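PDB 2NYG: SPbeta prophage-derived aminoglycoside N(3')-acetyltransferase-like protein YokD from Bacillus subtilis, which binds coenzyme A and probably transfers an acetyl group to an amino group of its substrate, and may contribute to antibiotic resistance. Local coordinates for residues 126-131 and 147-152; 183-188 and 222-227; 194-199 and 213-218; 73-78 and 96-101. All blocks are in the same frame, centred on the assembly; numbering follows the deposited sequence.

Overall arrangement
The four contacts run from the fully buried to the largely superficial. Contact 2 lies in the core, where the short helix 183-187 meets the first turn of helix 224-234 through aromatic rings and no hydrogen bond crosses. Contact 3 pairs two strands of a small antiparallel sheet; backbone bonds dominate it, with charged side chains at its exposed edge. Contacts 1 and 4 both join loops, but contact 1 relies on two histidines and contact 4 on leucine and methionine, close to the second subunit. Contacts 1 and 4 meet at Tyr-101, contacts 1 and 3 where Leu-151 reaches Tyr-214. In the chain, helix 183-187 precedes strand 196-201, and strand 208-217 precedes helix 224-234.

Contact 1. Residues 126-131 and 147-152; sequences KRSNHP and NQHPLE
His-130 and His-149 dominate a partly buried loop-to-loop contact at the edge of the mixed sheet, where the chain leaving strand 126-127 meets the loop after helix 142-146. The His-130 ring binds the opposing backbone: NE2 donates to Leu-151 O at 2.7 Å. This donor lies in the carbonyl plane, on a lone pair, and the oxygen stays close to the plane of the imidazole. At the other ring nitrogen, ND1 is met by the amides of Asn-132 and Tyr-133, so both nitrogens have backbone partners that fix the rotation of the ring.

The connection between antiparallel strands 126-127 and 135-139 is thus tied to the segment that follows the next helix, an example of two loops joined through buried polar side chains. His-149 turns a ring face to His-130, whose CB sits over the ring centre, 3.4 Å from the centroid. The two imidazoles themselves meet obliquely, with planes 35° apart. His-149 NE2 is hydrogen-bonded to Tyr-133 O, while Ser-128 lies at the ring edge beside CD2; the serine OG has its own partner in Phe-135 N.

Leu-151 closes the apolar side. Its CG is anti to the backbone N (chi1 -170°), and chi2 (62°) then turns CD1 over one face of His-130, 4.1 Å from the ring centroid, where it also rests against CD and CG of Pro-131.

Contact 2. Residues 183-188 and 222-227; sequences CFHLAE and ELFQEV
Phe-184, His-185 and Phe-224 form an aromatic cluster in the buried seam between the short helix 183-187, some of whose backbone hydrogen bonds are weak, and the start of helix 224-234. Edge-to-face geometry sets the pattern. The edge of Phe-184 is directed at the face of Phe-224, with planes 79° apart and centroids separated by 5.6 Å. Phe-224 in turn presents its own edge to His-185: CE2 stands over the centre of the imidazole, and the two centroids are 4.8 Å apart. One phenyl ring therefore offers a face to one neighbour and an edge to the next, a textbook way for rings to fill a core without parallel stacking.

CH-pi contacts fill in around the rings. Phe-184 CB lies almost on the normal through the centre of Phe-224, 3.7 Å from the centroid. Val-227, one helical turn after Phe-224, sets CG1 over the face of Phe-184 at 4.2 Å from its centroid. Ala-255 and Ala-259 of helix 252-268 also pack against Phe-184, joining a third helix to the seam.

No hydrogen bond crosses between the segments; the polar chemistry runs within and around them. His-185 ND1 donates to Glu-188 OE1 at 3.0 Å, a His-carboxylate pair with the oxygen tilted 20° from the ring plane. The other oxygen, OE2, accepts from Arg-220 N, so both carboxylate oxygens are engaged. OE1 additionally lies in the plane of the Phe-224 ring, at its edge, 3.6 Å from CZ.

Contact 3. Residues 194-199 and 213-218; sequences QKIINR and EYKELE
Ile-197 and Glu-216 pair as neighbours on two antiparallel strands, and their backbones satisfy each other: Ile-197 N donates to Glu-216 O at 2.8 Å, and Glu-216 N to Ile-197 O at 2.9 Å. Two rungs along the ladder, Arg-199 and Tyr-214 repeat the reciprocal pair, with Arg-199 N reaching Tyr-214 O at 2.7 Å. Between them Asn-198 faces Lys-215, and on the far side of Ile-197 and Glu-216 lies Ile-196 with Leu-217, both non-hydrogen-bonded pairs.

Strands 196-201 and 208-217 thereby form one side of a three-stranded antiparallel sheet, with 208-217 in the middle, and illustrate a regular ladder with side-chain bonds added on both faces. On the face carrying Asn-198 and Lys-215, the two side chains run side by side and NZ donates to OD1 at 3.0 Å. On the other face Glu-216 turns at chi2 (66°), and its OE2 takes up both Leu-217 N and the hydroxyl of Tyr-189. Arg-199 lays CB over the face of Tyr-214, 3.9 Å from the ring centroid.

Beyond the ladder, Glu-218 N donates to Lys-195 O. Lys-195 NZ also forms a salt bridge with Glu-218 OE1 at 2.8 Å, approaching from above the carboxylate plane. A water accepts from Lys-195 N at 3.0 Å and is weakly bonded to Glu-218 O.

Contact 4. Residues 73-78 and 96-101; sequences VELSDP and ESMPAY
Leu-75 packs against Met-98 and Tyr-101 where two irregular segments meet, and no hydrogen bond crosses between them. The tight part is apolar. Leu-75 CD2 touches Tyr-101 CB at 3.3 Å and lies near the plane of the tyrosine ring, at its edge, the two side chains crossing at about a right angle. The Tyr-101 hydroxyl is hydrogen-bonded to Ser-128 O. Met-98 covers the backbone next to Leu-75: its SD is 3.8 Å from Leu-75 CA. Bent at chi3 (-74°), the methionine places CE beside two carbonyl oxygens, 3.7 Å from Ser-76 O and 4.0 Å from Glu-74 O. Leu-75 is the centre of an inverse gamma turn, whose bond from Ser-76 N to Glu-74 O is weak. The contact exemplifies how segments without regular structure can be joined by a few apolar atoms, while the side-chain hydrogen bonds of Ser-76 lie within its own segment and to Trp-81. Ser-76 points away from the other segment, and its OG donates to Val-73 O at 2.7 Å while also bonding Trp-81 NE1.

The looser side is that of Glu-74, which is exposed and barely meets the opposing segment; its OE1 is held by Thr-109 OG1.

The segment 73-78 follows strand 65-69, whereas the loop 96-101 leaves the short helix 93-96. Met-98 and Asp-77 both rest on Trp-211 of strand 208-217, Pro-78 leans on helix 93-96, and Met-98 and Pro-99 pack on Asn-46 of the second subunit, to which Ser-97 OG is hydrogen-bonded.

Contact 1. Residues 126-131 and 147-152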
loop_
_atom_site.group_PDB
_atom_site.type_symbol
_atom_site.label_atom_id
_atom_site.label_comp_id
_atom_site.label_asym_id
_atom_site.label_seq_id
_atom_site.Cartn_x
_atom_site.Cartn_y
_atom_site.Cartn_z
ATOM N N LYS A 126 -6.957 -0.744 12.738
ATOM C CA LYS A 126 -7.621 0.546 12.850
ATOM C C LYS A 126 -6.604 1.674 12.691
ATOM O O LYS A 126 -5.405 1.463 12.883
ATOM C CB LYS A 126 -8.302 0.663 14.201
ATOM C CG LYS A 126 -9.485 -0.276 14.396
ATOM C CD LYS A 126 -10.789 0.343 13.904
ATOM C CE LYS A 126 -11.976 -0.372 14.517
ATOM N NZ LYS A 126 -11.896 -1.832 14.236
ATOM N N ARG A 127 -7.095 2.866 12.352
ATOM C CA ARG A 127 -6.251 4.038 12.144
ATOM C C ARG A 127 -6.845 5.254 12.838
ATOM O O ARG A 127 -8.052 5.477 12.775
ATOM C CB ARG A 127 -6.130 4.322 10.650
ATOM C CG ARG A 127 -5.103 5.359 10.266
ATOM C CD ARG A 127 -5.004 5.463 8.768
ATOM N NE ARG A 127 -3.944 6.368 8.344
ATOM C CZ ARG A 127 -3.696 6.680 7.077
ATOM N NH1 ARG A 127 -4.430 6.160 6.109
ATOM N NH2 ARG A 127 -2.719 7.521 6.777
ATOM N N SER A 128 -5.991 6.042 13.493
ATOM C CA SER A 128 -6.427 7.253 14.197
ATOM C C SER A 128 -6.762 8.392 13.218
ATOM O O SER A 128 -6.331 8.398 12.065
ATOM C CB SER A 128 -5.352 7.697 15.189
ATOM O OG SER A 128 -4.083 7.783 14.564
ATOM N N ASN A 129 -7.520 9.372 13.689
ATOM C CA ASN A 129 -7.942 10.449 12.811
ATOM C C ASN A 129 -7.080 11.704 12.584
ATOM O O ASN A 129 -7.605 12.755 12.225
ATOM C CB ASN A 129 -9.355 10.867 13.209
ATOM C CG ASN A 129 -10.085 11.543 12.081
ATOM O OD1 ASN A 129 -10.104 11.039 10.964
ATOM N ND2 ASN A 129 -10.690 12.690 12.361
ATOM N N HIS A 130 -5.769 11.619 12.756
ATOM C CA HIS A 130 -4.939 12.798 12.526
ATOM C C HIS A 130 -4.482 12.803 11.069
ATOM O O HIS A 130 -4.153 11.756 10.509
ATOM C CB HIS A 130 -3.748 12.797 13.478
ATOM C CG HIS A 130 -3.132 14.147 13.661
ATOM N ND1 HIS A 130 -2.250 14.693 12.752
ATOM C CD2 HIS A 130 -3.328 15.091 14.612
ATOM C CE1 HIS A 130 -1.933 15.917 13.136
ATOM N NE2 HIS A 130 -2.574 16.183 14.260
ATOM N N PRO A 131 -4.464 13.978 10.429
ATOM C CA PRO A 131 -4.060 14.140 9.027
ATOM C C PRO A 131 -2.568 14.019 8.716
ATOM O O PRO A 131 -2.177 13.777 7.559
ATOM C CB PRO A 131 -4.626 15.512 8.680
ATOM C CG PRO A 131 -4.476 16.248 9.963
ATOM C CD PRO A 131 -4.999 15.240 10.962
ATOM N N ASN A 147 -8.544 5.839 19.433
ATOM C CA ASN A 147 -9.805 6.551 19.684
ATOM C C ASN A 147 -9.924 8.076 19.575
ATOM O O ASN A 147 -10.668 8.589 18.740
ATOM C CB ASN A 147 -10.301 6.112 21.072
ATOM C CG ASN A 147 -11.550 6.867 21.536
ATOM O OD1 ASN A 147 -11.929 7.915 20.988
ATOM N ND2 ASN A 147 -12.178 6.344 22.591
ATOM N N GLN A 148 -9.230 8.722 20.513
ATOM C CA GLN A 148 -9.236 10.175 20.700
ATOM C C GLN A 148 -8.576 11.155 19.689
ATOM O O GLN A 148 -9.224 12.101 19.225
ATOM C CB GLN A 148 -8.708 10.466 22.109
ATOM C CG GLN A 148 -8.136 11.854 22.358
ATOM C CD GLN A 148 -7.779 12.020 23.795
ATOM O OE1 GLN A 148 -7.874 11.077 24.576
ATOM N NE2 GLN A 148 -7.363 13.230 24.160
ATOM N N HIS A 149 -7.293 10.929 19.386
ATOM C CA HIS A 149 -6.483 11.763 18.469
ATOM C C HIS A 149 -6.924 13.199 18.003
ATOM O O HIS A 149 -7.488 13.362 16.933
ATOM C CB HIS A 149 -6.113 10.953 17.219
ATOM C CG HIS A 149 -4.679 11.085 16.809
ATOM N ND1 HIS A 149 -3.899 12.182 17.111
ATOM C CD2 HIS A 149 -3.884 10.241 16.114
ATOM C CE1 HIS A 149 -2.681 12.005 16.630
ATOM N NE2 HIS A 149 -2.646 10.832 16.021
ATOM N N PRO A 150 -6.612 14.232 18.807
ATOM C CA PRO A 150 -6.937 15.631 18.525
ATOM C C PRO A 150 -5.997 16.209 17.451
ATOM O O PRO A 150 -4.867 15.758 17.287
ATOM C CB PRO A 150 -6.757 16.289 19.865
ATOM C CG PRO A 150 -5.591 15.558 20.408
ATOM C CD PRO A 150 -5.797 14.113 20.026
ATOM N N LEU A 151 -6.448 17.213 16.713
ATOM C CA LEU A 151 -5.591 17.788 15.684
ATOM C C LEU A 151 -4.374 18.505 16.270
ATOM O O LEU A 151 -3.246 18.297 15.841
ATOM C CB LEU A 151 -6.390 18.763 14.834
ATOM C CG LEU A 151 -5.664 19.246 13.591
ATOM C CD1 LEU A 151 -5.358 18.066 12.680
ATOM C CD2 LEU A 151 -6.527 20.262 12.877
ATOM N N GLU A 152 -4.633 19.367 17.245
ATOM C CA GLU A 152 -3.608 20.152 17.920
ATOM C C GLU A 152 -2.614 19.292 18.692
ATOM O O GLU A 152 -2.994 18.513 19.572
ATOM C CB GLU A 152 -4.270 21.150 18.874
ATOM C CG GLU A 152 -3.347 22.224 19.405
ATOM C CD GLU A 152 -4.065 23.233 20.292
ATOM O OE1 GLU A 152 -4.382 22.887 21.454
ATOM O OE2 GLU A 152 -4.317 24.368 19.823
#

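Contact 2. Residues 183-188 and 222-227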
loop_
_atom_site.group_PDB
_atom_site.type_symbol
_atom_site.label_atom_id
_atom_site.label_comp_id
_atom_site.label_asym_id
_atom_site.label_seq_id
_atom_site.Cartn_x
_atom_site.Cartn_y
_atom_site.Cartn_z
ATOM N N CYS A 183 8.274 7.558 19.391
ATOM C CA CYS A 183 7.925 7.783 20.788
ATOM C C CYS A 183 8.631 8.988 21.415
ATOM O O CYS A 183 8.057 9.670 22.270
ATOM C CB CYS A 183 8.198 6.530 21.624
ATOM S SG CYS A 183 9.926 6.080 21.727
ATOM N N PHE A 184 9.867 9.256 20.999
ATOM C CA PHE A 184 10.610 10.390 21.539
ATOM C C PHE A 184 9.896 11.733 21.389
ATOM O O PHE A 184 9.993 12.587 22.274
ATOM C CB PHE A 184 11.990 10.459 20.896
ATOM C CG PHE A 184 12.920 9.387 21.366
ATOM C CD1 PHE A 184 13.961 8.948 20.562
ATOM C CD2 PHE A 184 12.747 8.803 22.619
ATOM C CE1 PHE A 184 14.814 7.940 20.999
ATOM C CE2 PHE A 184 13.591 7.798 23.061
ATOM C CZ PHE A 184 14.624 7.366 22.252
ATOM N N HIS A 185 9.187 11.919 20.276
ATOM C CA HIS A 185 8.466 13.159 20.057
ATOM C C HIS A 185 7.651 13.497 21.296
ATOM O O HIS A 185 7.538 14.661 21.654
ATOM C CB HIS A 185 7.503 13.055 18.866
ATOM C CG HIS A 185 8.159 13.135 17.520
ATOM N ND1 HIS A 185 8.859 14.241 17.093
ATOM C CD2 HIS A 185 8.164 12.263 16.482
ATOM C CE1 HIS A 185 9.266 14.049 15.850
ATOM N NE2 HIS A 185 8.857 12.857 15.456
ATOM N N LEU A 186 7.072 12.489 21.942
ATOM C CA LEU A 186 6.264 12.735 23.132
ATOM C C LEU A 186 7.023 13.526 24.208
ATOM O O LEU A 186 6.457 14.430 24.831
ATOM C CB LEU A 186 5.754 11.418 23.717
ATOM C CG LEU A 186 4.945 11.473 25.024
ATOM C CD1 LEU A 186 3.651 12.277 24.867
ATOM C CD2 LEU A 186 4.643 10.048 25.447
ATOM N N ALA A 187 8.294 13.189 24.431
ATOM C CA ALA A 187 9.099 13.901 25.417
ATOM C C ALA A 187 9.167 15.404 25.084
ATOM O O ALA A 187 9.189 16.247 25.986
ATOM C CB ALA A 187 10.488 13.307 25.471
ATOM N N GLU A 188 9.184 15.738 23.795
ATOM C CA GLU A 188 9.238 17.138 23.380
ATOM C C GLU A 188 8.057 17.966 23.871
ATOM O O GLU A 188 8.076 19.186 23.754
ATOM C CB GLU A 188 9.367 17.250 21.851
ATOM C CG GLU A 188 10.746 16.843 21.339
ATOM C CD GLU A 188 10.868 16.829 19.829
ATOM O OE1 GLU A 188 10.132 16.059 19.172
ATOM O OE2 GLU A 188 11.713 17.576 19.295
ATOM N N GLU A 222 16.027 15.431 14.583
ATOM C CA GLU A 222 17.413 15.280 14.153
ATOM C C GLU A 222 18.316 14.772 15.264
ATOM O O GLU A 222 19.388 14.243 14.998
ATOM C CB GLU A 222 17.976 16.605 13.628
ATOM C CG GLU A 222 18.206 17.655 14.687
ATOM C CD GLU A 222 17.071 18.641 14.786
ATOM O OE1 GLU A 222 15.973 18.334 14.272
ATOM O OE2 GLU A 222 17.271 19.724 15.385
ATOM N N LEU A 223 17.872 14.938 16.506
ATOM C CA LEU A 223 18.619 14.515 17.689
ATOM C C LEU A 223 18.316 13.083 18.171
ATOM O O LEU A 223 19.144 12.468 18.853
ATOM C CB LEU A 223 18.331 15.479 18.838
ATOM C CG LEU A 223 18.694 16.954 18.644
ATOM C CD1 LEU A 223 18.160 17.756 19.816
ATOM C CD2 LEU A 223 20.204 17.102 18.517
ATOM N N PHE A 224 17.139 12.566 17.812
ATOM C CA PHE A 224 16.698 11.241 18.233
ATOM C C PHE A 224 17.766 10.181 18.174
ATOM O O PHE A 224 17.826 9.327 19.045
ATOM C CB PHE A 224 15.486 10.791 17.417
ATOM C CG PHE A 224 14.234 11.575 17.709
ATOM C CD1 PHE A 224 14.278 12.712 18.513
ATOM C CD2 PHE A 224 13.014 11.207 17.135
ATOM C CE1 PHE A 224 13.147 13.467 18.736
ATOM C CE2 PHE A 224 11.862 11.968 17.355
ATOM C CZ PHE A 224 11.930 13.096 18.152
ATOM N N GLN A 225 18.611 10.240 17.151
ATOM C CA GLN A 225 19.680 9.271 17.014
ATOM C C GLN A 225 20.662 9.412 18.171
ATOM O O GLN A 225 21.203 8.421 18.651
ATOM C CB GLN A 225 20.405 9.462 15.689
ATOM C CG GLN A 225 21.451 8.405 15.420
ATOM C CD GLN A 225 20.883 7.009 15.491
ATOM O OE1 GLN A 225 19.731 6.782 15.139
ATOM N NE2 GLN A 225 21.693 6.065 15.937
ATOM N N GLU A 226 20.877 10.644 18.626
ATOM C CA GLU A 226 21.778 10.889 19.742
ATOM C C GLU A 226 21.097 10.470 21.040
ATOM O O GLU A 226 21.709 9.864 21.910
ATOM C CB GLU A 226 22.147 12.364 19.826
ATOM C CG GLU A 226 23.527 12.598 20.403
ATOM C CD GLU A 226 23.809 14.064 20.698
ATOM O OE1 GLU A 226 23.532 14.917 19.819
ATOM O OE2 GLU A 226 24.313 14.349 21.811
ATOM N N VAL A 227 19.820 10.789 21.162
ATOM C CA VAL A 227 19.077 10.433 22.364
ATOM C C VAL A 227 19.068 8.921 22.597
ATOM O O VAL A 227 19.290 8.459 23.710
ATOM C CB VAL A 227 17.634 10.923 22.269
ATOM C CG1 VAL A 227 16.877 10.552 23.524
ATOM C CG2 VAL A 227 17.629 12.430 22.016
#

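Contact 3. Residues 194-199 and 213-218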
loop_
_atom_site.group_PDB
_atom_site.type_symbol
_atom_site.label_atom_id
_atom_site.label_comp_id
_atom_site.label_asym_id
_atom_site.label_seq_id
_atom_site.Cartn_x
_atom_site.Cartn_y
_atom_site.Cartn_z
ATOM N N GLN A 194 10.182 24.977 23.611
ATOM C CA GLN A 194 9.029 24.760 22.733
ATOM C C GLN A 194 8.862 25.791 21.645
ATOM O O GLN A 194 8.467 26.908 21.924
ATOM C CB GLN A 194 7.728 24.742 23.525
ATOM C CG GLN A 194 7.322 23.395 24.042
ATOM C CD GLN A 194 5.896 23.371 24.545
ATOM O OE1 GLN A 194 5.396 22.322 24.927
ATOM N NE2 GLN A 194 5.238 24.526 24.549
ATOM N N LYS A 195 9.158 25.421 20.407
ATOM C CA LYS A 195 8.964 26.335 19.290
ATOM C C LYS A 195 7.630 25.927 18.677
ATOM O O LYS A 195 7.490 24.834 18.140
ATOM C CB LYS A 195 10.087 26.203 18.263
ATOM C CG LYS A 195 9.986 27.163 17.088
ATOM C CD LYS A 195 11.125 26.891 16.113
ATOM C CE LYS A 195 11.230 27.962 15.041
ATOM N NZ LYS A 195 9.948 28.174 14.307
ATOM N N ILE A 196 6.650 26.813 18.796
ATOM C CA ILE A 196 5.305 26.582 18.302
ATOM C C ILE A 196 5.062 27.124 16.902
ATOM O O ILE A 196 5.066 28.335 16.690
ATOM C CB ILE A 196 4.282 27.206 19.253
ATOM C CG1 ILE A 196 4.331 26.476 20.585
ATOM C CG2 ILE A 196 2.894 27.178 18.633
ATOM C CD1 ILE A 196 3.215 26.849 21.502
ATOM N N ILE A 197 4.852 26.212 15.954
ATOM C CA ILE A 197 4.583 26.578 14.572
ATOM C C ILE A 197 3.108 26.404 14.229
ATOM O O ILE A 197 2.363 25.715 14.926
ATOM C CB ILE A 197 5.432 25.747 13.579
ATOM C CG1 ILE A 197 5.275 24.260 13.860
ATOM C CG2 ILE A 197 6.879 26.156 13.670
ATOM C CD1 ILE A 197 6.075 23.371 12.918
ATOM N N ASN A 198 2.693 27.055 13.152
ATOM C CA ASN A 198 1.314 27.004 12.685
ATOM C C ASN A 198 1.300 26.089 11.489
ATOM O O ASN A 198 2.054 26.303 10.540
ATOM C CB ASN A 198 0.850 28.395 12.259
ATOM C CG ASN A 198 0.784 29.366 13.415
ATOM O OD1 ASN A 198 -0.136 29.312 14.232
ATOM N ND2 ASN A 198 1.768 30.252 13.502
ATOM N N ARG A 199 0.465 25.059 11.541
ATOM C CA ARG A 199 0.366 24.123 10.433
ATOM C C ARG A 199 -1.042 24.131 9.846
ATOM O O ARG A 199 -1.993 24.638 10.454
ATOM C CB ARG A 199 0.748 22.707 10.881
ATOM C CG ARG A 199 2.225 22.506 11.111
ATOM C CD ARG A 199 2.510 21.191 11.812
ATOM N NE ARG A 199 2.337 20.028 10.950
ATOM C CZ ARG A 199 3.156 19.704 9.952
ATOM N NH1 ARG A 199 4.215 20.456 9.687
ATOM N NH2 ARG A 199 2.920 18.626 9.213
ATOM N N GLU A 213 -6.286 25.170 10.047
ATOM C CA GLU A 213 -4.984 25.501 10.605
ATOM C C GLU A 213 -4.946 25.142 12.079
ATOM O O GLU A 213 -5.894 25.393 12.824
ATOM C CB GLU A 213 -4.683 26.981 10.438
ATOM C CG GLU A 213 -4.327 27.370 9.028
ATOM C CD GLU A 213 -3.844 28.802 8.948
ATOM O OE1 GLU A 213 -4.136 29.583 9.889
ATOM O OE2 GLU A 213 -3.185 29.143 7.940
ATOM N N TYR A 214 -3.843 24.541 12.495
ATOM C CA TYR A 214 -3.676 24.139 13.876
ATOM C C TYR A 214 -2.239 24.424 14.312
ATOM O O TYR A 214 -1.346 24.653 13.475
ATOM C CB TYR A 214 -4.010 22.647 14.023
ATOM C CG TYR A 214 -3.156 21.723 13.177
ATOM C CD1 TYR A 214 -2.253 20.842 13.772
ATOM C CD2 TYR A 214 -3.234 21.747 11.785
ATOM C CE1 TYR A 214 -1.449 20.008 13.010
ATOM C CE2 TYR A 214 -2.431 20.917 11.008
ATOM C CZ TYR A 214 -1.540 20.049 11.630
ATOM O OH TYR A 214 -0.738 19.222 10.882
ATOM N N LYS A 215 -2.023 24.420 15.623
ATOM C CA LYS A 215 -0.701 24.680 16.164
ATOM C C LYS A 215 0.007 23.361 16.428
ATOM O O LYS A 215 -0.635 22.356 16.732
ATOM C CB LYS A 215 -0.812 25.515 17.442
ATOM C CG LYS A 215 -1.374 26.917 17.196
ATOM C CD LYS A 215 -1.432 27.755 18.469
ATOM C CE LYS A 215 -1.881 29.184 18.167
ATOM N NZ LYS A 215 -1.048 29.801 17.097
ATOM N N GLU A 216 1.330 23.376 16.299
ATOM C CA GLU A 216 2.137 22.184 16.489
ATOM C C GLU A 216 3.569 22.537 16.872
ATOM O O GLU A 216 4.057 23.613 16.543
ATOM C CB GLU A 216 2.163 21.387 15.188
ATOM C CG GLU A 216 2.843 20.052 15.312
ATOM C CD GLU A 216 2.067 19.131 16.217
ATOM O OE1 GLU A 216 1.058 18.557 15.745
ATOM O OE2 GLU A 216 2.454 19.005 17.401
ATOM N N LEU A 217 4.253 21.628 17.551
ATOM C CA LEU A 217 5.639 21.872 17.924
ATOM C C LEU A 217 6.572 21.661 16.718
ATOM O O LEU A 217 6.299 20.836 15.837
ATOM C CB LEU A 217 6.053 20.930 19.056
ATOM C CG LEU A 217 5.271 21.077 20.353
ATOM C CD1 LEU A 217 5.854 20.162 21.410
ATOM C CD2 LEU A 217 5.325 22.535 20.804
ATOM N N GLU A 218 7.658 22.420 16.659
ATOM C CA GLU A 218 8.604 22.253 15.567
ATOM C C GLU A 218 9.612 21.255 16.102
ATOM O O GLU A 218 10.605 21.618 16.720
ATOM C CB GLU A 218 9.292 23.574 15.210
ATOM C CG GLU A 218 10.296 23.403 14.100
ATOM C CD GLU A 218 10.882 24.704 13.600
ATOM O OE1 GLU A 218 10.106 25.614 13.238
ATOM O OE2 GLU A 218 12.125 24.807 13.549
HETATM O O HOH W 1 9.138 22.497 19.709
#

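Contact 4. Residues 73-78 and 96-101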
loop_
_atom_site.group_PDB
_atom_site.type_symbol
_atom_site.label_atom_id
_atom_site.label_comp_id
_atom_site.label_asym_id
_atom_site.label_seq_id
_atom_site.Cartn_x
_atom_site.Cartn_y
_atom_site.Cartn_z
ATOM N N VAL A 73 2.472 13.099 6.141
ATOM C CA VAL A 73 3.062 14.425 6.212
ATOM C C VAL A 73 2.858 15.304 4.978
ATOM O O VAL A 73 2.917 16.523 5.081
ATOM C CB VAL A 73 4.567 14.289 6.508
ATOM C CG1 VAL A 73 5.211 15.648 6.647
ATOM C CG2 VAL A 73 4.759 13.503 7.783
ATOM N N GLU A 74 2.611 14.689 3.822
ATOM C CA GLU A 74 2.408 15.418 2.565
ATOM C C GLU A 74 1.155 16.293 2.530
ATOM O O GLU A 74 1.026 17.173 1.679
ATOM C CB GLU A 74 2.354 14.443 1.388
ATOM C CG GLU A 74 3.660 13.727 1.122
ATOM C CD GLU A 74 3.715 12.367 1.759
ATOM O OE1 GLU A 74 2.915 12.098 2.678
ATOM O OE2 GLU A 74 4.571 11.568 1.337
ATOM N N LEU A 75 0.228 16.042 3.449
ATOM C CA LEU A 75 -1.008 16.811 3.521
ATOM C C LEU A 75 -0.810 18.064 4.373
ATOM O O LEU A 75 -1.598 18.371 5.268
ATOM C CB LEU A 75 -2.135 15.949 4.102
ATOM C CG LEU A 75 -3.007 15.167 3.111
ATOM C CD1 LEU A 75 -2.202 14.094 2.417
ATOM C CD2 LEU A 75 -4.172 14.555 3.853
ATOM N N SER A 76 0.251 18.796 4.063
ATOM C CA SER A 76 0.605 20.006 4.792
ATOM C C SER A 76 0.664 21.229 3.887
ATOM O O SER A 76 0.519 21.124 2.669
ATOM C CB SER A 76 1.960 19.798 5.472
ATOM O OG SER A 76 2.889 19.218 4.569
ATOM N N ASP A 77 0.875 22.389 4.497
ATOM C CA ASP A 77 0.977 23.636 3.756
ATOM C C ASP A 77 2.208 23.563 2.855
ATOM O O ASP A 77 3.328 23.404 3.335
ATOM C CB ASP A 77 1.103 24.801 4.722
ATOM C CG ASP A 77 0.865 26.124 4.052
ATOM O OD1 ASP A 77 1.618 26.438 3.102
ATOM O OD2 ASP A 77 -0.075 26.839 4.474
ATOM N N PRO A 78 2.015 23.702 1.535
ATOM C CA PRO A 78 3.095 23.638 0.541
ATOM C C PRO A 78 4.327 24.503 0.819
ATOM O O PRO A 78 5.422 24.185 0.355
ATOM C CB PRO A 78 2.386 24.016 -0.755
ATOM C CG PRO A 78 1.355 24.981 -0.285
ATOM C CD PRO A 78 0.803 24.290 0.939
ATOM N N GLU A 96 -5.973 24.739 -2.128
ATOM C CA GLU A 96 -7.348 24.759 -2.606
ATOM C C GLU A 96 -7.893 23.421 -3.131
ATOM O O GLU A 96 -9.055 23.075 -2.915
ATOM C CB GLU A 96 -7.439 25.813 -3.707
ATOM C CG GLU A 96 -8.800 26.390 -3.996
ATOM C CD GLU A 96 -8.729 27.322 -5.202
ATOM O OE1 GLU A 96 -7.757 28.111 -5.270
ATOM O OE2 GLU A 96 -9.627 27.280 -6.076
ATOM N N SER A 97 -7.037 22.663 -3.800
ATOM C CA SER A 97 -7.447 21.410 -4.386
ATOM C C SER A 97 -6.832 20.173 -3.759
ATOM O O SER A 97 -6.862 19.102 -4.361
ATOM C CB SER A 97 -7.114 21.434 -5.871
ATOM O OG SER A 97 -5.737 21.706 -6.061
ATOM N N MET A 98 -6.287 20.287 -2.555
ATOM C CA MET A 98 -5.680 19.112 -1.937
ATOM C C MET A 98 -6.732 18.180 -1.334
ATOM O O MET A 98 -7.491 18.574 -0.446
ATOM C CB MET A 98 -4.685 19.541 -0.864
ATOM C CG MET A 98 -3.892 18.409 -0.276
ATOM S SD MET A 98 -2.695 19.024 0.902
ATOM C CE MET A 98 -1.493 19.743 -0.173
ATOM N N PRO A 99 -6.801 16.928 -1.822
ATOM C CA PRO A 99 -7.792 15.999 -1.271
ATOM C C PRO A 99 -7.661 15.943 0.238
ATOM O O PRO A 99 -6.557 15.822 0.765
ATOM C CB PRO A 99 -7.419 14.670 -1.917
ATOM C CG PRO A 99 -6.926 15.093 -3.263
ATOM C CD PRO A 99 -6.059 16.303 -2.933
ATOM N N ALA A 100 -8.789 16.052 0.925
ATOM C CA ALA A 100 -8.789 15.991 2.367
ATOM C C ALA A 100 -8.304 14.623 2.853
ATOM O O ALA A 100 -8.366 13.624 2.131
ATOM C CB ALA A 100 -10.175 16.260 2.883
ATOM N N TYR A 101 -7.821 14.592 4.087
ATOM C CA TYR A 101 -7.329 13.372 4.702
ATOM C C TYR A 101 -8.465 12.433 5.075
ATOM O O TYR A 101 -9.459 12.853 5.644
ATOM C CB TYR A 101 -6.546 13.706 5.970
ATOM C CG TYR A 101 -6.237 12.496 6.821
ATOM C CD1 TYR A 101 -5.249 11.597 6.435
ATOM C CD2 TYR A 101 -6.968 12.229 7.986
ATOM C CE1 TYR A 101 -4.983 10.457 7.176
ATOM C CE2 TYR A 101 -6.721 11.090 8.742
ATOM C CZ TYR A 101 -5.720 10.198 8.329
ATOM O OH TYR A 101 -5.460 9.042 9.029
#